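Local structure of exotoxin A (Pseudomonas aeruginosa, 1IKP) at residues Q40-Y45 / L196-Q201; N100-I105 / N112-I117; I132-M137 / H246-P251. The protein transfers ADP-ribose from NAD+ to a target protein in host cells, in all likelihood elongation factor 2, and so stops protein synthesis. The protein carries 2 engineered substitutions. One frame throughout, in Å; residues are numbered along the deposited sequence.

Contact 1 (Q40-Y45 / L196-Q201); sequences QGVLHY and LCLLDQ. Engineered in segment 196-201: Gln201 (natural residue Pro).
His44 and the engineered Gln201 meet flat against each other. The Gln201 carboxamide lies over one face of the imidazole, the two planes only 2° apart, with CD 3.4 Å from His44 ND1 and OE1 3.2 Å from His44 CE1. His44 CG is anti to the backbone N (chi1 178°), which puts the ring beside the carbonyl carbon, where it meets a side chain arriving from the opposite direction. No direct hydrogen bond crosses between the segments.

Two waters do the polar bridging. One gives a proton to His44 O at 2.8 Å and takes one from Gln201 NE2; the other sits in the ring plane, 2.7 Å from His44 ND1, and accepts from Gln201 N. The other ring nitrogen, NE2, is bonded to Asn100 OD1, so both have partners.

The apolar part is thin. Val42 uses both branches, CG2 reaching Leu198 CD1 at 4.2 Å and CG1 approaching Leu199 CD2, whose methyl also comes obliquely to the His44 ring.

Here a loop tied down by the Cys197-Cys214 disulfide folds over one face of the large sheet of the receptor-binding domain, consistent with a concanavalin-like beta sandwich.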
loop_
_atom_site.group_PDB
_atom_site.type_symbol
_atom_site.label_atom_id
_atom_site.label_comp_id
_atom_site.label_asym_id
_atom_site.label_seq_id
_atom_site.Cartn_x
_atom_site.Cartn_y
_atom_site.Cartn_z
ATOM N N GLN A 40 -18.252 11.420 9.733
ATOM C CA GLN A 40 -17.114 10.538 9.944
ATOM C C GLN A 40 -16.025 11.324 10.624
ATOM O O GLN A 40 -15.866 12.525 10.399
ATOM C CB GLN A 40 -16.601 9.941 8.626
ATOM C CG GLN A 40 -16.255 10.938 7.549
ATOM C CD GLN A 40 -15.809 10.270 6.254
ATOM O OE1 GLN A 40 -16.079 10.774 5.173
ATOM N NE2 GLN A 40 -15.115 9.139 6.363
ATOM N N GLY A 41 -15.271 10.652 11.482
ATOM C CA GLY A 41 -14.208 11.346 12.170
ATOM C C GLY A 41 -13.199 10.368 12.716
ATOM O O GLY A 41 -13.361 9.154 12.571
ATOM N N VAL A 42 -12.164 10.922 13.339
ATOM C CA VAL A 42 -11.100 10.152 13.974
ATOM C C VAL A 42 -10.793 10.729 15.357
ATOM O O VAL A 42 -10.551 11.939 15.502
ATOM C CB VAL A 42 -9.805 10.197 13.158
ATOM C CG1 VAL A 42 -8.687 9.446 13.906
ATOM C CG2 VAL A 42 -10.010 9.573 11.780
ATOM N N LEU A 43 -10.838 9.873 16.370
ATOM C CA LEU A 43 -10.479 10.242 17.727
ATOM C C LEU A 43 -8.995 9.921 17.846
ATOM O O LEU A 43 -8.583 8.797 17.540
ATOM C CB LEU A 43 -11.244 9.400 18.752
ATOM C CG LEU A 43 -12.714 9.763 18.894
ATOM C CD1 LEU A 43 -13.465 8.653 19.602
ATOM C CD2 LEU A 43 -12.818 11.084 19.681
ATOM N N HIS A 44 -8.194 10.905 18.252
ATOM C CA HIS A 44 -6.765 10.700 18.425
ATOM C C HIS A 44 -6.449 10.778 19.918
ATOM O O HIS A 44 -6.565 11.852 20.542
ATOM C CB HIS A 44 -5.993 11.783 17.658
ATOM C CG HIS A 44 -4.506 11.699 17.798
ATOM N ND1 HIS A 44 -3.649 12.599 17.198
ATOM C CD2 HIS A 44 -3.718 10.796 18.428
ATOM C CE1 HIS A 44 -2.400 12.255 17.448
ATOM N NE2 HIS A 44 -2.417 11.160 18.191
ATOM N N TYR A 45 -6.106 9.625 20.481
ATOM C CA TYR A 45 -5.741 9.486 21.897
ATOM C C TYR A 45 -4.224 9.531 22.004
ATOM O O TYR A 45 -3.535 8.853 21.256
ATOM C CB TYR A 45 -6.210 8.137 22.452
ATOM C CG TYR A 45 -7.705 7.978 22.571
ATOM C CD1 TYR A 45 -8.356 8.206 23.787
ATOM C CD2 TYR A 45 -8.474 7.599 21.468
ATOM C CE1 TYR A 45 -9.733 8.058 23.912
ATOM C CE2 TYR A 45 -9.860 7.451 21.581
ATOM C CZ TYR A 45 -10.482 7.679 22.796
ATOM O OH TYR A 45 -11.857 7.543 22.930
ATOM N N LEU A 196 -1.788 10.499 8.370
ATOM C CA LEU A 196 -1.090 11.525 9.156
ATOM C C LEU A 196 -1.609 12.913 8.809
ATOM O O LEU A 196 -1.553 13.829 9.622
ATOM C CB LEU A 196 0.421 11.437 8.938
ATOM C CG LEU A 196 1.042 10.085 9.346
ATOM C CD1 LEU A 196 2.546 10.172 9.267
ATOM C CD2 LEU A 196 0.610 9.712 10.773
ATOM N N CYS A 197 -2.124 13.058 7.598
ATOM C CA CYS A 197 -2.672 14.325 7.128
ATOM C C CYS A 197 -3.973 14.662 7.844
ATOM O O CYS A 197 -4.426 15.807 7.811
ATOM C CB CYS A 197 -2.918 14.245 5.616
ATOM S SG CYS A 197 -1.422 14.013 4.609
ATOM N N LEU A 198 -4.591 13.680 8.491
ATOM C CA LEU A 198 -5.836 13.931 9.215
ATOM C C LEU A 198 -5.578 14.409 10.650
ATOM O O LEU A 198 -6.496 14.888 11.331
ATOM C CB LEU A 198 -6.671 12.659 9.302
ATOM C CG LEU A 198 -6.926 11.872 8.028
ATOM C CD1 LEU A 198 -7.840 10.716 8.337
ATOM C CD2 LEU A 198 -7.536 12.767 6.979
ATOM N N LEU A 199 -4.333 14.304 11.086
ATOM C CA LEU A 199 -3.978 14.611 12.467
ATOM C C LEU A 199 -3.267 15.946 12.623
ATOM O O LEU A 199 -2.107 16.091 12.259
ATOM C CB LEU A 199 -3.106 13.469 13.012
ATOM C CG LEU A 199 -3.649 12.044 12.730
ATOM C CD1 LEU A 199 -2.631 11.017 13.195
ATOM C CD2 LEU A 199 -4.986 11.858 13.422
ATOM N N ASP A 200 -3.978 16.914 13.185
ATOM C CA ASP A 200 -3.419 18.244 13.376
ATOM C C ASP A 200 -2.151 18.209 14.216
ATOM O O ASP A 200 -1.226 18.989 13.996
ATOM C CB ASP A 200 -4.459 19.155 14.030
ATOM C CG ASP A 200 -5.673 19.376 13.145
ATOM O OD1 ASP A 200 -6.328 18.379 12.765
ATOM O OD2 ASP A 200 -5.969 20.545 12.827
ATOM N N GLN A 201 -2.104 17.291 15.174
ATOM C CA GLN A 201 -0.947 17.173 16.045
ATOM C C GLN A 201 0.320 16.815 15.279
ATOM O O GLN A 201 1.427 16.968 15.797
ATOM C CB GLN A 201 -1.226 16.131 17.134
ATOM C CG GLN A 201 -2.291 16.574 18.131
ATOM C CD GLN A 201 -2.843 15.427 18.953
ATOM O OE1 GLN A 201 -2.090 14.642 19.531
ATOM N NE2 GLN A 201 -4.169 15.330 19.019
HETATM O O HOH W 1 -4.402 13.398 21.248
HETATM O O HOH W 2 -4.184 15.008 16.004
#

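Contact 2 (N100-I105 / N112-I117); sequences NWLVPI and NIKVFI
The tight end of this pairing is Asn100 with Phe116, amide and ring stacked 8° from parallel, with Asn100 CG 3.3 Å from Phe116 CE2, while Asn100 CB sits over the same ring in a CH-pi contact, 3.5 Å from its centroid. Phe116 has CG between its backbone N and carbonyl carbon (chi1 59°), which folds the ring back across the neighbouring strand. Phe116 N donates to Asn100 O at 3.0 Å, and in return Phe116 O takes a weak bond from Asn100 N and one from Asn100 ND2 at 3.3 Å, from above the carbonyl plane. Ser98 OG also bonds ND2, and OD1 is held from strand 40-49, fixing the amide's rotation. Leu102 packs on this face, CG at the Phe116 ring edge and CD1 3.9 Å from Lys114 CB; Leu102 N donates to Lys114 O at 2.8 Å.

Beyond Leu102-Lys114 no further hydrogen bond links the segments and the contact thins, though everything stays buried. Val103 CG2 touches Ile113 CG2 at 4.0 Å, and Pro104 sets CD 3.3 Å from Asn112 O, a carbonyl with no partner in the model.

With Trp101-Val115 the non-hydrogen-bonded pair between hydrogen-bonded Asn100-Phe116 and Leu102-Lys114, this is the antiparallel beta hairpin of strands 97-106 and 112-120.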
loop_
_atom_site.group_PDB
_atom_site.type_symbol
_atom_site.label_atom_id
_atom_site.label_comp_id
_atom_site.label_asym_id
_atom_site.label_seq_id
_atom_site.Cartn_x
_atom_site.Cartn_y
_atom_site.Cartn_z
ATOM N N ASN A 100 0.223 6.725 21.016
ATOM C CA ASN A 100 -0.874 7.237 20.202
ATOM C C ASN A 100 -1.792 6.147 19.676
ATOM O O ASN A 100 -1.320 5.113 19.196
ATOM C CB ASN A 100 -0.343 7.963 18.956
ATOM C CG ASN A 100 0.531 9.154 19.282
ATOM O OD1 ASN A 100 0.063 10.298 19.304
ATOM N ND2 ASN A 100 1.815 8.884 19.536
ATOM N N TRP A 101 -3.097 6.357 19.776
ATOM C CA TRP A 101 -3.977 5.405 19.115
ATOM C C TRP A 101 -5.139 6.167 18.496
ATOM O O TRP A 101 -5.581 7.205 19.017
ATOM C CB TRP A 101 -4.407 4.215 20.018
ATOM C CG TRP A 101 -5.316 4.477 21.145
ATOM C CD1 TRP A 101 -6.663 4.262 21.177
ATOM C CD2 TRP A 101 -4.946 4.931 22.452
ATOM N NE1 TRP A 101 -7.161 4.546 22.429
ATOM C CE2 TRP A 101 -6.127 4.966 23.226
ATOM C CE3 TRP A 101 -3.732 5.316 23.043
ATOM C CZ2 TRP A 101 -6.139 5.373 24.565
ATOM C CZ3 TRP A 101 -3.738 5.724 24.393
ATOM C CH2 TRP A 101 -4.946 5.747 25.131
ATOM N N LEU A 102 -5.593 5.680 17.341
ATOM C CA LEU A 102 -6.665 6.312 16.593
ATOM C C LEU A 102 -7.882 5.409 16.542
ATOM O O LEU A 102 -7.784 4.227 16.173
ATOM C CB LEU A 102 -6.214 6.604 15.152
ATOM C CG LEU A 102 -4.860 7.280 14.949
ATOM C CD1 LEU A 102 -4.593 7.480 13.470
ATOM C CD2 LEU A 102 -4.838 8.609 15.693
ATOM N N VAL A 103 -9.029 5.977 16.906
ATOM C CA VAL A 103 -10.299 5.247 16.873
ATOM C C VAL A 103 -11.212 5.969 15.873
ATOM O O VAL A 103 -11.551 7.140 16.070
ATOM C CB VAL A 103 -10.961 5.213 18.269
ATOM C CG1 VAL A 103 -12.287 4.417 18.213
ATOM C CG2 VAL A 103 -9.992 4.582 19.274
ATOM N N PRO A 104 -11.608 5.287 14.779
ATOM C CA PRO A 104 -12.474 5.941 13.800
ATOM C C PRO A 104 -13.905 5.925 14.294
ATOM O O PRO A 104 -14.290 5.058 15.074
ATOM C CB PRO A 104 -12.249 5.107 12.540
ATOM C CG PRO A 104 -12.118 3.715 13.097
ATOM C CD PRO A 104 -11.264 3.913 14.355
ATOM N N ILE A 105 -14.673 6.924 13.860
ATOM C CA ILE A 105 -16.079 7.007 14.239
ATOM C C ILE A 105 -16.880 7.286 12.968
ATOM O O ILE A 105 -16.387 7.890 12.013
ATOM C CB ILE A 105 -16.339 8.100 15.337
ATOM C CG1 ILE A 105 -15.833 9.462 14.874
ATOM C CG2 ILE A 105 -15.690 7.679 16.657
ATOM C CD1 ILE A 105 -16.099 10.575 15.890
ATOM N N ASN A 112 -11.018 -1.199 12.706
ATOM C CA ASN A 112 -9.750 -1.351 13.388
ATOM C C ASN A 112 -9.289 -0.029 13.968
ATOM O O ASN A 112 -9.861 1.032 13.678
ATOM C CB ASN A 112 -8.681 -1.876 12.408
ATOM C CG ASN A 112 -8.474 -0.966 11.202
ATOM O OD1 ASN A 112 -7.889 0.122 11.298
ATOM N ND2 ASN A 112 -8.960 -1.415 10.042
ATOM N N ILE A 113 -8.280 -0.119 14.827
ATOM C CA ILE A 113 -7.638 1.088 15.352
ATOM C C ILE A 113 -6.210 1.128 14.804
ATOM O O ILE A 113 -5.671 0.114 14.321
ATOM C CB ILE A 113 -7.527 1.131 16.905
ATOM C CG1 ILE A 113 -6.608 0.032 17.430
ATOM C CG2 ILE A 113 -8.883 1.161 17.511
ATOM C CD1 ILE A 113 -6.275 0.224 18.916
ATOM N N LYS A 114 -5.607 2.325 14.862
ATOM C CA LYS A 114 -4.199 2.471 14.479
ATOM C C LYS A 114 -3.471 2.811 15.768
ATOM O O LYS A 114 -4.033 3.467 16.647
ATOM C CB LYS A 114 -3.952 3.639 13.516
ATOM C CG LYS A 114 -4.727 3.571 12.221
ATOM C CD LYS A 114 -4.512 2.258 11.488
ATOM C CE LYS A 114 -5.192 2.292 10.110
ATOM N NZ LYS A 114 -5.570 0.923 9.748
ATOM N N VAL A 115 -2.234 2.344 15.873
ATOM C CA VAL A 115 -1.396 2.637 17.035
ATOM C C VAL A 115 -0.019 3.040 16.516
ATOM O O VAL A 115 0.509 2.424 15.583
ATOM C CB VAL A 115 -1.247 1.388 17.950
ATOM C CG1 VAL A 115 -0.368 1.729 19.178
ATOM C CG2 VAL A 115 -2.614 0.924 18.410
ATOM N N PHE A 116 0.561 4.087 17.099
ATOM C CA PHE A 116 1.913 4.463 16.713
ATOM C C PHE A 116 2.642 5.158 17.861
ATOM O O PHE A 116 2.013 5.683 18.801
ATOM C CB PHE A 116 1.958 5.309 15.434
ATOM C CG PHE A 116 1.189 6.571 15.504
ATOM C CD1 PHE A 116 -0.136 6.624 15.094
ATOM C CD2 PHE A 116 1.795 7.732 15.966
ATOM C CE1 PHE A 116 -0.847 7.823 15.137
ATOM C CE2 PHE A 116 1.074 8.928 16.007
ATOM C CZ PHE A 116 -0.234 8.970 15.596
ATOM N N ILE A 117 3.961 5.107 17.773
ATOM C CA ILE A 117 4.848 5.631 18.813
ATOM C C ILE A 117 5.781 6.696 18.268
ATOM O O ILE A 117 6.345 6.547 17.186
ATOM C CB ILE A 117 5.726 4.464 19.367
ATOM C CG1 ILE A 117 4.864 3.334 19.925
ATOM C CG2 ILE A 117 6.705 4.975 20.417
ATOM C CD1 ILE A 117 3.960 3.730 21.035
#

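Contact 3 (I132-M137 / H246-P251); sequences IYTIEM and HRLHFP
The His246 imidazole has Ile132 over one face: CB stands 3.9 Å from the ring centroid and 17° off the normal, a CH-pi contact displaced toward the CD2 side. CG2 and CD1 of the same isoleucine spread along the ring, CG2 3.7 Å from His246 NE2. At the ring edge, near its plane, lies Thr134 OG1, too far off to bond and itself hydrogen-bonded to Lys114 NZ. His246 NE2 is buried here and finds no partner in the model, which would tend to favour a neutral ring.

The second flat group, the Tyr133 ring, is met obliquely on the other face of the sheet by Arg247 CB, 3.9 Å from Tyr133 CD1. Only the root of the arginine is used. Its CG swings to the side opposite the backbone N (chi1 -173°) and the chain is extended as far as NE, carrying the guanidinium off to salt bridges with Asp366 and Asp387. The Tyr133 ring also meets that of Tyr87, on strand 85-90.

Behind these side chains runs a short parallel ladder. Arg247 N donates to Ile132 O at 3.0 Å, and His246 CA adds a CA-H...O contact to that same oxygen. The next rung, Thr134 N to Arg247 O, is stretched to 3.5 Å and weak. The strand axes lie at 29°, the CA atoms draw apart from Ile132-His246 to Thr134-Leu248, and there the contact has become side-chain packing, with Leu248 CD1 3.9 Å from Thr134 CB.

This is a parallel beta pair, formed by strands distant in sequence, within a mixed sheet. Strand 245-248 pairs on its other side with 367-371, and through it the hairpin strands of the binding domain join a sheet that runs on into a much later part of the chain.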
loop_
_atom_site.group_PDB
_atom_site.type_symbol
_atom_site.label_atom_id
_atom_site.label_comp_id
_atom_site.label_asym_id
_atom_site.label_seq_id
_atom_site.Cartn_x
_atom_site.Cartn_y
_atom_site.Cartn_z
ATOM N N ILE A 132 3.021 2.565 11.591
ATOM C CA ILE A 132 1.625 2.710 11.989
ATOM C C ILE A 132 1.096 1.263 12.036
ATOM O O ILE A 132 1.109 0.561 11.025
ATOM C CB ILE A 132 0.852 3.540 10.966
ATOM C CG1 ILE A 132 1.489 4.933 10.878
ATOM C CG2 ILE A 132 -0.621 3.618 11.363
ATOM C CD1 ILE A 132 0.936 5.810 9.787
ATOM N N TYR A 133 0.663 0.832 13.214
ATOM C CA TYR A 133 0.199 -0.536 13.427
ATOM C C TYR A 133 -1.319 -0.612 13.422
ATOM O O TYR A 133 -1.990 0.241 13.993
ATOM C CB TYR A 133 0.751 -1.074 14.753
ATOM C CG TYR A 133 2.263 -1.088 14.823
ATOM C CD1 TYR A 133 3.023 -2.015 14.114
ATOM C CD2 TYR A 133 2.932 -0.172 15.633
ATOM C CE1 TYR A 133 4.422 -2.040 14.218
ATOM C CE2 TYR A 133 4.299 -0.186 15.734
ATOM C CZ TYR A 133 5.046 -1.118 15.040
ATOM O OH TYR A 133 6.406 -1.155 15.189
ATOM N N THR A 134 -1.868 -1.627 12.755
ATOM C CA THR A 134 -3.316 -1.775 12.696
ATOM C C THR A 134 -3.819 -2.981 13.537
ATOM O O THR A 134 -3.352 -4.107 13.367
ATOM C CB THR A 134 -3.765 -1.949 11.232
ATOM O OG1 THR A 134 -3.456 -0.757 10.501
ATOM C CG2 THR A 134 -5.270 -2.202 11.146
ATOM N N ILE A 135 -4.790 -2.735 14.417
ATOM C CA ILE A 135 -5.369 -3.793 15.270
ATOM C C ILE A 135 -6.870 -3.895 15.098
ATOM O O ILE A 135 -7.605 -2.964 15.404
ATOM C CB ILE A 135 -5.007 -3.553 16.760
ATOM C CG1 ILE A 135 -3.484 -3.565 16.912
ATOM C CG2 ILE A 135 -5.637 -4.652 17.630
ATOM C CD1 ILE A 135 -2.984 -3.279 18.331
ATOM N N GLU A 136 -7.314 -5.058 14.609
ATOM C CA GLU A 136 -8.720 -5.326 14.354
ATOM C C GLU A 136 -9.567 -5.408 15.613
ATOM O O GLU A 136 -9.276 -6.219 16.493
ATOM C CB GLU A 136 -8.838 -6.631 13.575
ATOM C CG GLU A 136 -10.247 -6.952 13.126
ATOM C CD GLU A 136 -10.860 -5.854 12.252
ATOM O OE1 GLU A 136 -10.095 -5.105 11.614
ATOM O OE2 GLU A 136 -12.099 -5.756 12.178
ATOM N N MET A 137 -10.640 -4.629 15.675
ATOM C CA MET A 137 -11.501 -4.599 16.844
ATOM C C MET A 137 -12.937 -5.022 16.631
ATOM O O MET A 137 -13.597 -5.519 17.551
ATOM C CB MET A 137 -11.510 -3.194 17.476
ATOM C CG MET A 137 -10.117 -2.753 17.951
ATOM S SD MET A 137 -9.532 -3.725 19.380
ATOM C CE MET A 137 -10.382 -5.259 19.239
ATOM N N HIS A 246 3.511 1.339 7.375
ATOM C CA HIS A 246 2.426 0.671 8.078
ATOM C C HIS A 246 2.888 -0.786 8.235
ATOM O O HIS A 246 3.745 -1.266 7.494
ATOM C CB HIS A 246 1.149 0.624 7.238
ATOM C CG HIS A 246 0.258 1.821 7.364
ATOM N ND1 HIS A 246 0.476 2.995 6.670
ATOM C CD2 HIS A 246 -0.893 1.999 8.055
ATOM C CE1 HIS A 246 -0.509 3.839 6.928
ATOM N NE2 HIS A 246 -1.353 3.263 7.761
ATOM N N ARG A 247 2.342 -1.478 9.226
ATOM C CA ARG A 247 2.611 -2.915 9.396
ATOM C C ARG A 247 1.299 -3.559 9.809
ATOM O O ARG A 247 0.561 -3.023 10.660
ATOM C CB ARG A 247 3.716 -3.190 10.428
ATOM C CG ARG A 247 4.126 -4.669 10.476
ATOM C CD ARG A 247 5.570 -4.852 10.974
ATOM N NE ARG A 247 5.977 -6.251 10.977
ATOM C CZ ARG A 247 7.201 -6.699 10.700
ATOM N NH1 ARG A 247 8.196 -5.880 10.371
ATOM N NH2 ARG A 247 7.432 -8.003 10.771
ATOM N N LEU A 248 0.970 -4.686 9.157
ATOM C CA LEU A 248 -0.265 -5.405 9.433
ATOM C C LEU A 248 0.074 -6.877 9.630
ATOM O O LEU A 248 0.655 -7.524 8.765
ATOM C CB LEU A 248 -1.237 -5.264 8.247
ATOM C CG LEU A 248 -2.576 -5.999 8.413
ATOM C CD1 LEU A 248 -3.316 -5.535 9.641
ATOM C CD2 LEU A 248 -3.428 -5.761 7.155
ATOM N N HIS A 249 -0.282 -7.377 10.802
ATOM C CA HIS A 249 -0.063 -8.763 11.185
ATOM C C HIS A 249 -1.350 -9.531 10.910
ATOM O O HIS A 249 -2.434 -9.030 11.213
ATOM C CB HIS A 249 0.303 -8.794 12.676
ATOM C CG HIS A 249 0.248 -10.149 13.308
ATOM N ND1 HIS A 249 0.915 -11.250 12.811
ATOM C CD2 HIS A 249 -0.355 -10.553 14.447
ATOM C CE1 HIS A 249 0.718 -12.277 13.624
ATOM N NE2 HIS A 249 -0.046 -11.880 14.622
ATOM N N PHE A 250 -1.221 -10.718 10.306
ATOM C CA PHE A 250 -2.344 -11.612 9.992
ATOM C C PHE A 250 -2.254 -12.793 10.975
ATOM O O PHE A 250 -1.568 -13.769 10.719
ATOM C CB PHE A 250 -2.212 -12.115 8.550
ATOM C CG PHE A 250 -2.537 -11.073 7.508
ATOM C CD1 PHE A 250 -3.721 -11.155 6.778
ATOM C CD2 PHE A 250 -1.666 -10.013 7.254
ATOM C CE1 PHE A 250 -4.043 -10.205 5.812
ATOM C CE2 PHE A 250 -1.977 -9.042 6.283
ATOM C CZ PHE A 250 -3.174 -9.145 5.558
ATOM N N PRO A 251 -2.965 -12.714 12.107
ATOM C CA PRO A 251 -2.911 -13.795 13.097
ATOM C C PRO A 251 -3.277 -15.192 12.598
ATOM O O PRO A 251 -2.734 -16.175 13.098
ATOM C CB PRO A 251 -3.852 -13.309 14.200
ATOM C CG PRO A 251 -3.840 -11.855 14.052
ATOM C CD PRO A 251 -3.853 -11.636 12.571
#

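From the N terminus, strand 40-49 opens the long loop that contact 1 closes 150 residues later, when 196-201 returns over the sheet. Within that span contact 2 closes a tight hairpin of only six intervening residues. Segment 132-137 follows, also before 196-201, but its partner 246-251 comes after it, so contacts 1 and 3 cross, whereas contacts 2 and 3 run in series. All three reach one sheet, in which strands 40-49, 97-106, 112-120, 126-136 and 245-248 lie side by side. Neighbouring strands 40-49 and 97-106 join contacts 1 and 2, strands 112-120 and 126-136 join 2 and 3, and Leu196 packs on Ile132 between 1 and 3.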